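Local coordinates for periplasmic iron-binding protein (Synechocystis sp., PDB 2VOZ) that binds ferric iron in the periplasm, probably as a substrate-binding component of an ABC transporter that imports it, at residues 48-53 / 292-297; 80-85 / 276-281; 124-129 / 284-289. One frame throughout, in Å; residues are numbered along the deposited sequence.

Contact 1. Residues 48-53 / 292-297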
ATOM      1  N   ASP B  48       5.230 -11.848  -0.970  1.00 16.37           N
ATOM      2  CA  ASP B  48       6.556 -11.481  -1.536  1.00 17.41           C
ATOM      3  C   ASP B  48       7.765 -12.132  -0.851  1.00 14.88           C
ATOM      4  O   ASP B  48       8.728 -12.459  -1.523  1.00 15.22           O
ATOM      5  CB  ASP B  48       6.742  -9.986  -1.595  1.00 19.43           C
ATOM      6  CG  ASP B  48       5.563  -9.292  -2.235  1.00 23.52           C
ATOM      7  OD1 ASP B  48       5.069  -9.767  -3.304  1.00 31.32           O
ATOM      8  OD2 ASP B  48       5.144  -8.282  -1.633  1.00 28.64           O
ATOM      9  N   ALA B  49       7.714 -12.311   0.467  1.00 14.03           N
ATOM     10  CA  ALA B  49       8.825 -12.967   1.133  1.00 11.87           C
ATOM     11  C   ALA B  49       8.824 -14.471   0.791  1.00 11.62           C
ATOM     12  O   ALA B  49       9.875 -15.104   0.731  1.00 10.87           O
ATOM     13  CB  ALA B  49       8.774 -12.753   2.648  1.00 12.63           C
ATOM     14  N   LEU B  50       7.629 -15.032   0.547  1.00 10.93           N
ATOM     15  CA  LEU B  50       7.553 -16.438   0.171  1.00 12.29           C
ATOM     16  C   LEU B  50       8.240 -16.632  -1.177  1.00 11.93           C
ATOM     17  O   LEU B  50       8.981 -17.572  -1.343  1.00 13.19           O
ATOM     18  CB  LEU B  50       6.100 -16.915   0.124  1.00 13.26           C
ATOM     19  CG  LEU B  50       5.288 -16.696   1.392  1.00 15.37           C
ATOM     20  CD1 LEU B  50       3.846 -17.218   1.167  1.00 17.84           C
ATOM     21  CD2 LEU B  50       5.942 -17.393   2.626  1.00 15.80           C
ATOM     22  N   TYR B  51       8.025 -15.698  -2.108  1.00 12.21           N
ATOM     23  CA  TYR B  51       8.625 -15.813  -3.422  1.00 12.29           C
ATOM     24  C   TYR B  51      10.106 -15.520  -3.406  1.00 12.06           C
ATOM     25  O   TYR B  51      10.866 -16.200  -4.062  1.00 10.69           O
ATOM     26  CB  TYR B  51       7.940 -14.891  -4.416  1.00 13.01           C
ATOM     27  CG  TYR B  51       6.501 -15.228  -4.648  1.00 14.13           C
ATOM     28  CD1 TYR B  51       6.016 -16.521  -4.423  1.00 15.01           C
ATOM     29  CD2 TYR B  51       5.627 -14.263  -5.127  1.00 15.22           C
ATOM     30  CE1 TYR B  51       4.666 -16.836  -4.643  1.00 16.41           C
ATOM     31  CE2 TYR B  51       4.284 -14.562  -5.369  1.00 17.05           C
ATOM     32  CZ  TYR B  51       3.814 -15.837  -5.124  1.00 16.28           C
ATOM     33  OH  TYR B  51       2.470 -16.111  -5.355  1.00 16.91           O
ATOM     34  N   ASP B  52      10.531 -14.506  -2.649  1.00 12.39           N
ATOM     35  CA  ASP B  52      11.951 -14.186  -2.551  1.00 13.04           C
ATOM     36  C   ASP B  52      12.792 -15.334  -2.038  1.00 12.57           C
ATOM     37  O   ASP B  52      13.953 -15.505  -2.453  1.00 13.53           O
ATOM     38  CB  ASP B  52      12.166 -12.981  -1.641  1.00 13.13           C
ATOM     39  CG  ASP B  52      12.113 -11.682  -2.403  1.00 17.56           C
ATOM     40  OD1 ASP B  52      11.517 -11.667  -3.515  1.00 19.85           O
ATOM     41  OD2 ASP B  52      12.657 -10.669  -1.903  1.00 16.56           O
ATOM     42  N   ALA B  53      12.228 -16.115  -1.121  1.00 11.99           N
ATOM     43  CA  ALA B  53      12.960 -17.272  -0.610  1.00 12.12           C
ATOM     44  C   ALA B  53      13.282 -18.249  -1.741  1.00 13.24           C
ATOM     45  O   ALA B  53      14.263 -18.975  -1.673  1.00 13.39           O
ATOM     46  CB  ALA B  53      12.208 -17.987   0.515  1.00 13.31           C
ATOM     47  N   ARG B 292       2.406 -23.095   4.731  1.00  8.27           N
ATOM     48  CA  ARG B 292       1.793 -22.549   5.930  1.00  9.55           C
ATOM     49  C   ARG B 292       1.379 -21.116   5.666  1.00  9.08           C
ATOM     50  O   ARG B 292       0.252 -20.719   5.928  1.00  8.97           O
ATOM     51  CB  ARG B 292       2.753 -22.571   7.103  1.00  9.12           C
ATOM     52  CG  ARG B 292       2.064 -22.160   8.398  1.00  9.31           C
ATOM     53  CD  ARG B 292       3.036 -22.241   9.518  1.00 10.81           C
ATOM     54  NE  ARG B 292       2.344 -21.945  10.772  1.00 12.02           N
ATOM     55  CZ  ARG B 292       2.938 -21.988  11.961  1.00 14.82           C
ATOM     56  NH1 ARG B 292       4.221 -22.328  12.039  1.00 12.86           N
ATOM     57  NH2 ARG B 292       2.230 -21.730  13.054  1.00 12.76           N
ATOM     58  N   TYR B 293       2.316 -20.326   5.151  1.00  8.47           N
ATOM     59  CA  TYR B 293       2.025 -18.906   5.037  1.00  7.84           C
ATOM     60  C   TYR B 293       1.298 -18.512   3.755  1.00  8.19           C
ATOM     61  O   TYR B 293       0.640 -17.472   3.723  1.00  7.93           O
ATOM     62  CB  TYR B 293       3.301 -18.102   5.230  1.00  8.81           C
ATOM     63  CG  TYR B 293       3.844 -18.334   6.612  1.00  8.07           C
ATOM     64  CD1 TYR B 293       3.117 -17.952   7.746  1.00  7.66           C
ATOM     65  CD2 TYR B 293       5.042 -19.001   6.783  1.00 11.67           C
ATOM     66  CE1 TYR B 293       3.604 -18.203   9.029  0.50  5.89           C
ATOM     67  CE2 TYR B 293       5.547 -19.255   8.061  1.00 13.37           C
ATOM     68  CZ  TYR B 293       4.807 -18.855   9.171  1.00 11.83           C
ATOM     69  OH  TYR B 293       5.327 -19.106  10.423  1.00 12.56           O
ATOM     70  N   PHE B 294       1.413 -19.344   2.725  1.00  8.08           N
ATOM     71  CA  PHE B 294       0.678 -19.148   1.518  1.00  8.59           C
ATOM     72  C   PHE B 294      -0.823 -19.293   1.856  1.00  9.48           C
ATOM     73  O   PHE B 294      -1.637 -18.453   1.493  1.00  9.49           O
ATOM     74  CB  PHE B 294       1.135 -20.159   0.499  1.00 10.83           C
ATOM     75  CG  PHE B 294       0.797 -19.806  -0.892  1.00 10.91           C
ATOM     76  CD1 PHE B 294      -0.002 -20.666  -1.663  1.00 13.00           C
ATOM     77  CD2 PHE B 294       1.290 -18.632  -1.472  1.00  9.67           C
ATOM     78  CE1 PHE B 294      -0.298 -20.357  -3.009  1.00 14.81           C
ATOM     79  CE2 PHE B 294       1.003 -18.308  -2.812  1.00 12.50           C
ATOM     80  CZ  PHE B 294       0.200 -19.149  -3.582  1.00 14.93           C
ATOM     81  N   ALA B 295      -1.155 -20.329   2.621  1.00  8.99           N
ATOM     82  CA  ALA B 295      -2.553 -20.554   3.017  1.00  9.40           C
ATOM     83  C   ALA B 295      -3.034 -19.436   3.908  1.00  9.65           C
ATOM     84  O   ALA B 295      -4.143 -19.002   3.760  1.00  9.54           O
ATOM     85  CB  ALA B 295      -2.746 -21.924   3.746  1.00  9.08           C
ATOM     86  N   GLU B 296      -2.187 -18.984   4.840  1.00  9.16           N
ATOM     87  CA  GLU B 296      -2.553 -17.891   5.766  1.00 10.38           C
ATOM     88  C   GLU B 296      -3.010 -16.656   5.019  1.00  9.94           C
ATOM     89  O   GLU B 296      -3.884 -15.949   5.489  1.00 11.00           O
ATOM     90  CB  GLU B 296      -1.331 -17.476   6.597  1.00 11.26           C
ATOM     91  CG  GLU B 296      -1.064 -18.376   7.771  1.00 14.67           C
ATOM     92  CD  GLU B 296      -2.124 -18.231   8.882  1.00 15.88           C
ATOM     93  OE1 GLU B 296      -2.925 -17.271   8.871  1.00 16.08           O
ATOM     94  OE2 GLU B 296      -2.130 -19.082   9.754  1.00 14.69           O
ATOM     95  N   GLY B 297      -2.379 -16.389   3.873  1.00 10.07           N
ATOM     96  CA  GLY B 297      -2.580 -15.129   3.115  1.00 10.08           C
ATOM     97  C   GLY B 297      -4.043 -14.755   2.936  1.00 10.80           C
ATOM     98  O   GLY B 297      -4.446 -13.565   3.077  1.00 11.57           O
TER
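Leu50 straddles the backbone and side chains of the opposing helix, one methyl on each of two successive residues. Its CD1 lies 3.6 Å from the amide N of Phe294 and sits at the edge of that phenyl ring, in its plane. Its other methyl, CD2, meets Tyr293 CB at 3.8 Å, where the two side chains cross at about a right angle. The Phe294 ring is carried beside this helix face because its CG is anti to the backbone N (chi1 -161°), and the same rim meets Tyr51: OH stands 3.7 Å from Phe294 CE2. The phenol and phenyl meet obliquely, and no hydrogen bond links the segments. Their axes run nearly antiparallel, at 153°, and 10.4 Å apart, so the join is made by side chains bridging a wide spacing. Arg42 adds a cation-pi contact to Phe294, and Leu50 also packs on Tyr293 of the second subunit. Helix 48-53 also touches the second shell of the iron site: Asp48 OD1 hydrogen-bonds NE2 of His43, an iron ligand, and probably helps orient the imidazole in this apo form. The arrangement is thus antiparallel helix packing next to the ferric site of a solute-binding protein.

Contact 2. Residues 80-85 / 276-281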
ATOM      1  N   GLY B  80       5.583 -16.789 -20.231  1.00 13.15           N
ATOM      2  CA  GLY B  80       5.022 -17.210 -18.938  1.00 12.18           C
ATOM      3  C   GLY B  80       5.579 -18.561 -18.583  1.00 11.67           C
ATOM      4  O   GLY B  80       5.667 -19.443 -19.447  1.00 11.48           O
ATOM      5  N   ASP B  81       5.971 -18.730 -17.314  1.00 10.45           N
ATOM      6  CA  ASP B  81       6.394 -20.025 -16.806  1.00 10.68           C
ATOM      7  C   ASP B  81       5.253 -20.747 -16.091  1.00 10.61           C
ATOM      8  O   ASP B  81       5.031 -21.934 -16.296  1.00  9.78           O
ATOM      9  CB  ASP B  81       7.578 -19.856 -15.857  1.00 10.55           C
ATOM     10  CG  ASP B  81       8.864 -19.515 -16.615  1.00 12.83           C
ATOM     11  OD1 ASP B  81       9.178 -20.305 -17.526  1.00 16.66           O
ATOM     12  OD2 ASP B  81       9.528 -18.480 -16.323  1.00 15.64           O
ATOM     13  N   ILE B  82       4.565 -20.003 -15.233  1.00 10.61           N
ATOM     14  CA  ILE B  82       3.516 -20.576 -14.401  1.00 10.53           C
ATOM     15  C   ILE B  82       2.304 -19.661 -14.463  1.00 10.20           C
ATOM     16  O   ILE B  82       2.440 -18.430 -14.410  1.00 10.75           O
ATOM     17  CB  ILE B  82       3.935 -20.604 -12.894  1.00 10.79           C
ATOM     18  CG1 ILE B  82       5.196 -21.429 -12.611  1.00 13.73           C
ATOM     19  CG2 ILE B  82       2.749 -21.064 -11.992  1.00  8.08           C
ATOM     20  CD1 ILE B  82       4.982 -22.876 -12.584  1.00 16.64           C
ATOM     21  N   LEU B  83       1.115 -20.258 -14.553  1.00  9.91           N
ATOM     22  CA  LEU B  83      -0.109 -19.525 -14.275  1.00  9.03           C
ATOM     23  C   LEU B  83      -0.667 -20.065 -12.974  1.00  9.49           C
ATOM     24  O   LEU B  83      -0.900 -21.276 -12.820  1.00  9.60           O
ATOM     25  CB  LEU B  83      -1.135 -19.719 -15.388  1.00  8.88           C
ATOM     26  CG  LEU B  83      -2.534 -19.154 -15.178  1.00  9.61           C
ATOM     27  CD1 LEU B  83      -2.479 -17.597 -15.107  1.00  8.59           C
ATOM     28  CD2 LEU B  83      -3.444 -19.618 -16.339  1.00 11.21           C
ATOM     29  N   PHE B  84      -0.849 -19.145 -12.061  1.00  9.37           N
ATOM     30  CA  PHE B  84      -1.460 -19.434 -10.774  1.00  9.50           C
ATOM     31  C   PHE B  84      -2.806 -18.735 -10.748  1.00  9.92           C
ATOM     32  O   PHE B  84      -2.895 -17.507 -10.978  1.00  8.92           O
ATOM     33  CB  PHE B  84      -0.605 -18.905  -9.619  1.00  9.19           C
ATOM     34  CG  PHE B  84      -1.135 -19.340  -8.288  1.00  9.44           C
ATOM     35  CD1 PHE B  84      -2.293 -18.746  -7.753  1.00 11.20           C
ATOM     36  CD2 PHE B  84      -0.560 -20.408  -7.641  1.00 10.46           C
ATOM     37  CE1 PHE B  84      -2.832 -19.222  -6.546  1.00 10.01           C
ATOM     38  CE2 PHE B  84      -1.091 -20.901  -6.424  1.00  9.64           C
ATOM     39  CZ  PHE B  84      -2.203 -20.303  -5.882  1.00 12.20           C
ATOM     40  N   THR B  85      -3.877 -19.467 -10.432  1.00  9.30           N
ATOM     41  CA  THR B  85      -5.170 -18.827 -10.355  1.00  9.89           C
ATOM     42  C   THR B  85      -6.077 -19.502  -9.319  1.00  9.59           C
ATOM     43  O   THR B  85      -5.659 -20.448  -8.626  1.00  8.93           O
ATOM     44  CB  THR B  85      -5.818 -18.709 -11.769  1.00 10.22           C
ATOM     45  OG1 THR B  85      -6.889 -17.762 -11.737  1.00 14.06           O
ATOM     46  CG2 THR B  85      -6.307 -20.020 -12.266  1.00 11.72           C
ATOM     47  N   ASP B 276      12.453 -26.069 -15.882  1.00 15.70           N
ATOM     48  CA  ASP B 276      12.951 -26.697 -14.663  1.00 16.32           C
ATOM     49  C   ASP B 276      12.730 -25.832 -13.422  1.00 14.59           C
ATOM     50  O   ASP B 276      12.343 -26.351 -12.361  1.00 14.39           O
ATOM     51  CB  ASP B 276      14.414 -27.060 -14.836  1.00 18.26           C
ATOM     52  CG  ASP B 276      14.609 -28.190 -15.815  1.00 21.85           C
ATOM     53  OD1 ASP B 276      13.821 -29.174 -15.801  1.00 28.61           O
ATOM     54  OD2 ASP B 276      15.544 -28.086 -16.626  1.00 28.91           O
ATOM     55  N   ALA B 277      12.963 -24.525 -13.552  1.00 12.77           N
ATOM     56  CA  ALA B 277      12.726 -23.605 -12.435  1.00 12.44           C
ATOM     57  C   ALA B 277      11.246 -23.562 -12.094  1.00 11.61           C
ATOM     58  O   ALA B 277      10.861 -23.443 -10.922  1.00 10.95           O
ATOM     59  CB  ALA B 277      13.263 -22.220 -12.743  1.00 13.82           C
ATOM     60  N   ALA B 278      10.399 -23.655 -13.128  1.00 10.80           N
ATOM     61  CA  ALA B 278       8.934 -23.615 -12.925  1.00 10.45           C
ATOM     62  C   ALA B 278       8.470 -24.823 -12.104  1.00 10.66           C
ATOM     63  O   ALA B 278       7.717 -24.702 -11.135  1.00 10.01           O
ATOM     64  CB  ALA B 278       8.196 -23.565 -14.310  1.00 11.02           C
ATOM     65  N   ILE B 279       8.999 -25.993 -12.455  1.00 10.32           N
ATOM     66  CA  ILE B 279       8.680 -27.194 -11.706  1.00 11.09           C
ATOM     67  C   ILE B 279       9.211 -27.061 -10.292  1.00 10.07           C
ATOM     68  O   ILE B 279       8.503 -27.383  -9.329  1.00 10.80           O
ATOM     69  CB  ILE B 279       9.203 -28.460 -12.426  1.00 10.78           C
ATOM     70  CG1 ILE B 279       8.455 -28.618 -13.775  1.00 10.00           C
ATOM     71  CG2 ILE B 279       9.160 -29.713 -11.489  1.00 12.12           C
ATOM     72  CD1 ILE B 279       9.087 -29.658 -14.645  1.00 15.47           C
ATOM     73  N   ALA B 280      10.429 -26.538 -10.157  1.00 10.80           N
ATOM     74  CA  ALA B 280      11.038 -26.329  -8.838  1.00 10.84           C
ATOM     75  C   ALA B 280      10.179 -25.385  -7.975  1.00 10.84           C
ATOM     76  O   ALA B 280      10.044 -25.573  -6.763  1.00 10.50           O
ATOM     77  CB  ALA B 280      12.461 -25.774  -8.994  1.00 11.30           C
ATOM     78  N   PHE B 281       9.605 -24.388  -8.630  1.00  9.84           N
ATOM     79  CA  PHE B 281       8.751 -23.444  -7.959  1.00 10.21           C
ATOM     80  C   PHE B 281       7.497 -24.159  -7.455  1.00  9.06           C
ATOM     81  O   PHE B 281       7.126 -23.973  -6.297  1.00 10.25           O
ATOM     82  CB  PHE B 281       8.365 -22.280  -8.864  1.00  9.60           C
ATOM     83  CG  PHE B 281       7.472 -21.299  -8.184  1.00 10.62           C
ATOM     84  CD1 PHE B 281       7.996 -20.423  -7.230  1.00 12.28           C
ATOM     85  CD2 PHE B 281       6.115 -21.268  -8.464  1.00 12.08           C
ATOM     86  CE1 PHE B 281       7.196 -19.500  -6.594  1.00 14.08           C
ATOM     87  CE2 PHE B 281       5.290 -20.325  -7.801  1.00 12.83           C
ATOM     88  CZ  PHE B 281       5.836 -19.476  -6.869  1.00 11.49           C
TER
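Ile82 presses its outer methyl into the helix at Ala278, and this is where the contact is tight. CD1 reaches 3.6 Å from Ala278 O and 3.7 Å from Ala278 CB, so the isoleucine tip covers both the carbonyl and the methyl of one small residue. The bent chain explains the reach: CG1 is anti to the carbonyl carbon (chi1 -60°) and a chi2 of -78° turns CD1 onto the helix surface. Having only a methyl, Ala278 lets the chain entering the strand come close to the helix, with the CA atoms of Asp81 and Ala278 5.9 Å apart. Packing slackens to both ends of this point. Phe281 lends its ring obliquely, CD2 standing 4.3 Å from Ile82 CG1, and Asp81 touches Ala278 through its methylene alone, CB to CB at 4.1 Å. The Asp81 carboxylate is engaged elsewhere, OD2 accepting from Asn37 N and Asn274 ND2, which probably offsets part of the cost of burying a charge. On the outer side of the helix Asp276 is exposed, Ala277 and Ala280 are partly so, and Ile279 points away from the strand. Within the fold, strand 82-86 lies between parallel strand 35-40 and antiparallel strand 261-268. Helix 275-285 covers the sheet face that carries Ile82, with Phe281 and Ala277 also reaching Ile36, whereas Leu83 turns to Leu67 and Ile71 of helix 64-74 in the layered alpha/beta/alpha architecture of the periplasmic binding proteins.

Contact 3. Residues 124-129 / 284-289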
ATOM      1  N   TYR B 124      -2.059 -28.100 -10.287  1.00  7.90           N
ATOM      2  CA  TYR B 124      -1.950 -28.620  -8.921  1.00  9.09           C
ATOM      3  C   TYR B 124      -2.573 -27.630  -7.963  1.00  9.56           C
ATOM      4  O   TYR B 124      -2.321 -26.433  -8.076  1.00  9.53           O
ATOM      5  CB  TYR B 124      -0.456 -28.792  -8.548  1.00  9.48           C
ATOM      6  CG  TYR B 124       0.180 -29.782  -9.471  1.00 11.77           C
ATOM      7  CD1 TYR B 124       0.633 -29.397 -10.716  1.00 11.03           C
ATOM      8  CD2 TYR B 124       0.260 -31.130  -9.112  1.00  8.66           C
ATOM      9  CE1 TYR B 124       1.203 -30.361 -11.625  1.00 10.84           C
ATOM     10  CE2 TYR B 124       0.800 -32.097  -9.997  1.00 11.17           C
ATOM     11  CZ  TYR B 124       1.264 -31.700 -11.237  1.00 11.59           C
ATOM     12  OH  TYR B 124       1.785 -32.627 -12.103  1.00 13.83           O
ATOM     13  N   GLY B 125      -3.408 -28.110  -7.048  1.00  9.41           N
ATOM     14  CA  GLY B 125      -3.925 -27.206  -5.988  1.00  9.25           C
ATOM     15  C   GLY B 125      -2.858 -26.946  -4.941  1.00  9.03           C
ATOM     16  O   GLY B 125      -2.109 -27.861  -4.558  1.00  8.90           O
ATOM     17  N   PHE B 126      -2.737 -25.673  -4.544  1.00  8.79           N
ATOM     18  CA  PHE B 126      -1.823 -25.299  -3.478  1.00  9.28           C
ATOM     19  C   PHE B 126      -2.488 -24.764  -2.216  1.00  9.57           C
ATOM     20  O   PHE B 126      -1.856 -24.777  -1.159  1.00 10.37           O
ATOM     21  CB  PHE B 126      -0.753 -24.348  -3.996  1.00  9.53           C
ATOM     22  CG  PHE B 126       0.171 -25.015  -4.939  1.00  9.73           C
ATOM     23  CD1 PHE B 126       1.176 -25.884  -4.443  1.00  8.85           C
ATOM     24  CD2 PHE B 126       0.003 -24.873  -6.300  1.00  9.05           C
ATOM     25  CE1 PHE B 126       2.035 -26.543  -5.318  1.00  9.43           C
ATOM     26  CE2 PHE B 126       0.830 -25.562  -7.186  1.00  8.49           C
ATOM     27  CZ  PHE B 126       1.851 -26.383  -6.691  1.00  8.80           C
ATOM     28  N   THR B 127      -3.723 -24.270  -2.325  1.00  8.48           N
ATOM     29  CA  THR B 127      -4.532 -23.990  -1.124  1.00  8.29           C
ATOM     30  C   THR B 127      -5.914 -24.517  -1.402  1.00  7.81           C
ATOM     31  O   THR B 127      -6.256 -24.780  -2.561  1.00  7.82           O
ATOM     32  CB  THR B 127      -4.631 -22.463  -0.833  1.00  9.56           C
ATOM     33  OG1 THR B 127      -5.386 -21.856  -1.876  1.00 13.02           O
ATOM     34  CG2 THR B 127      -3.238 -21.859  -0.740  1.00 13.58           C
ATOM     35  N   GLN B 128      -6.729 -24.645  -0.364  1.00  7.47           N
ATOM     36  CA  GLN B 128      -8.102 -25.030  -0.559  1.00  7.86           C
ATOM     37  C   GLN B 128      -9.033 -24.189   0.309  1.00  8.47           C
ATOM     38  O   GLN B 128      -8.616 -23.607   1.315  1.00  8.71           O
ATOM     39  CB  GLN B 128      -8.296 -26.535  -0.346  1.00 10.23           C
ATOM     40  CG  GLN B 128      -8.030 -26.997   1.006  1.00 10.67           C
ATOM     41  CD  GLN B 128      -8.088 -28.533   1.155  1.00 10.88           C
ATOM     42  OE1 GLN B 128      -8.998 -29.200   0.660  1.00 11.55           O
ATOM     43  NE2 GLN B 128      -7.112 -29.079   1.852  1.00 11.18           N
ATOM     44  N   ARG B 129     -10.258 -24.015  -0.178  1.00  8.24           N
ATOM     45  CA  ARG B 129     -11.298 -23.282   0.534  1.00  6.87           C
ATOM     46  C   ARG B 129     -12.516 -24.194   0.512  1.00  7.42           C
ATOM     47  O   ARG B 129     -12.587 -25.122  -0.308  1.00  9.41           O
ATOM     48  CB  ARG B 129     -11.648 -21.939  -0.172  1.00  7.93           C
ATOM     49  CG  ARG B 129     -12.089 -22.055  -1.661  1.00  7.20           C
ATOM     50  CD  ARG B 129     -10.931 -21.983  -2.706  1.00 10.96           C
ATOM     51  NE  ARG B 129     -10.162 -20.751  -2.553  1.00  8.28           N
ATOM     52  CZ  ARG B 129     -10.573 -19.548  -3.003  1.00  9.98           C
ATOM     53  NH1 ARG B 129     -11.718 -19.442  -3.669  1.00  9.98           N
ATOM     54  NH2 ARG B 129      -9.857 -18.462  -2.760  1.00 10.52           N
ATOM     55  N   TYR B 284       8.381 -26.074  -4.468  1.00  9.68           N
ATOM     56  CA  TYR B 284       8.555 -25.168  -3.356  1.00  9.87           C
ATOM     57  C   TYR B 284       7.208 -24.753  -2.746  1.00  9.60           C
ATOM     58  O   TYR B 284       7.058 -24.774  -1.533  1.00 10.35           O
ATOM     59  CB  TYR B 284       9.367 -23.948  -3.797  1.00 10.30           C
ATOM     60  CG  TYR B 284       9.353 -22.829  -2.782  1.00 10.12           C
ATOM     61  CD1 TYR B 284      10.087 -22.929  -1.584  1.00 11.46           C
ATOM     62  CD2 TYR B 284       8.619 -21.653  -3.044  1.00 11.45           C
ATOM     63  CE1 TYR B 284      10.064 -21.899  -0.655  1.00 11.07           C
ATOM     64  CE2 TYR B 284       8.597 -20.601  -2.105  1.00  9.42           C
ATOM     65  CZ  TYR B 284       9.340 -20.736  -0.936  1.00 11.10           C
ATOM     66  OH  TYR B 284       9.297 -19.668  -0.031  1.00 13.63           O
ATOM     67  N   LEU B 285       6.232 -24.382  -3.578  1.00 10.25           N
ATOM     68  CA  LEU B 285       4.931 -23.995  -3.065  1.00 10.86           C
ATOM     69  C   LEU B 285       4.260 -25.129  -2.285  1.00 11.63           C
ATOM     70  O   LEU B 285       3.374 -24.868  -1.468  1.00 11.73           O
ATOM     71  CB  LEU B 285       4.029 -23.612  -4.236  1.00 13.12           C
ATOM     72  CG  LEU B 285       4.136 -22.228  -4.857  1.00 15.32           C
ATOM     73  CD1 LEU B 285       2.905 -22.038  -5.726  1.00 16.53           C
ATOM     74  CD2 LEU B 285       4.195 -21.127  -3.801  1.00 16.27           C
ATOM     75  N   ALA B 286       4.645 -26.378  -2.582  1.00 10.52           N
ATOM     76  CA  ALA B 286       4.115 -27.550  -1.854  1.00 11.77           C
ATOM     77  C   ALA B 286       4.919 -27.882  -0.583  1.00 12.26           C
ATOM     78  O   ALA B 286       4.586 -28.822   0.153  1.00 14.47           O
ATOM     79  CB  ALA B 286       4.089 -28.769  -2.759  1.00 10.61           C
ATOM     80  N   SER B 287       5.976 -27.138  -0.314  1.00 11.98           N
ATOM     81  CA  SER B 287       6.775 -27.399   0.889  1.00 11.68           C
ATOM     82  C   SER B 287       6.064 -26.913   2.168  1.00 11.84           C
ATOM     83  O   SER B 287       5.184 -26.021   2.102  1.00 10.35           O
ATOM     84  CB  SER B 287       8.161 -26.761   0.733  1.00 12.48           C
ATOM     85  OG  SER B 287       8.083 -25.368   0.879  1.00 13.91           O
ATOM     86  N   ASP B 288       6.422 -27.470   3.335  1.00 11.24           N
ATOM     87  CA  ASP B 288       5.693 -27.105   4.566  1.00 12.75           C
ATOM     88  C   ASP B 288       5.797 -25.640   4.917  1.00 12.39           C
ATOM     89  O   ASP B 288       4.813 -25.056   5.378  1.00 12.72           O
ATOM     90  CB  ASP B 288       6.222 -27.921   5.763  1.00 14.28           C
ATOM     91  CG  ASP B 288       5.901 -29.393   5.666  1.00 18.46           C
ATOM     92  OD1 ASP B 288       5.134 -29.826   4.782  1.00 19.64           O
ATOM     93  OD2 ASP B 288       6.426 -30.132   6.543  1.00 22.80           O
ATOM     94  N   ASP B 289       6.997 -25.082   4.735  1.00 12.71           N
ATOM     95  CA  ASP B 289       7.312 -23.677   5.084  1.00 14.51           C
ATOM     96  C   ASP B 289       6.383 -22.761   4.267  1.00 13.57           C
ATOM     97  O   ASP B 289       5.596 -21.961   4.792  1.00 13.09           O
ATOM     98  CB  ASP B 289       8.770 -23.384   4.664  1.00 15.15           C
ATOM     99  CG  ASP B 289       9.780 -23.723   5.746  1.00 21.28           C
ATOM    100  OD1 ASP B 289       9.394 -24.371   6.768  1.00 23.13           O
ATOM    101  OD2 ASP B 289      10.973 -23.351   5.572  1.00 21.70           O
TER
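Phe126, the residue of this strand that meets Leu285 and Ala286, belongs to a classic beta bulge: it and Thr127 both face Ser264 of strand 261-268. Before the bulge, Tyr124 and Gly125 pair their backbones with Ala266 and Leu116. At Phe126, CG stands opposite the carbonyl carbon, beside the backbone N (chi1 -68°), which sends the ring toward the bend between helices 275-285 and 288-297. Leu285 lies over one ring face, CB making a CH-pi contact 4.0 Å from the ring centroid and 27° off its normal, while CD1 lies over the centre of the same face. Ala286 comes to the rim, its CB 4.0 Å from Phe126 CE1. With an alanine here, the ring that both residues lean on would be lost, and Leu285 would probably be set free to turn. Gln291 NE2 ties the backbones together, donating to both Phe126 O and Leu285 O. Thr127 OG1 hydrogen-bonds Ser264 OG and Glu300 OE2, and Arg129 forms a salt bridge to Glu300 while packing on the iron ligand Tyr225. The bend is fixed at Ser287, N-cap of the next helix: OG donates at 2.7 Å to Tyr284 O with a C=O...OG angle of 148°, the same oxygen also accepting from Ser287 N.

All three contacts are buried where their segments meet, yet they differ in what lies behind. Contact 2 backs onto exposed helix residues and touches no other chain, whereas contacts 1 and 3 both border the second subunit. Helix 275-285 serves contacts 2 and 3, helix 288-297 contacts 1 and 3, so contact 3 sits at the bend that joins the others. Phe84 binds them physically, meeting Phe294, Phe126 and Leu285, and Tyr284 OH of contact 3 probably hydrogen-bonds Leu50 O of contact 1. The chemistry shifts accordingly: mostly aliphatic on the sheet face, ring-face packing at the bulge, and a leucine against an aromatic rim near the metal site in contact 1.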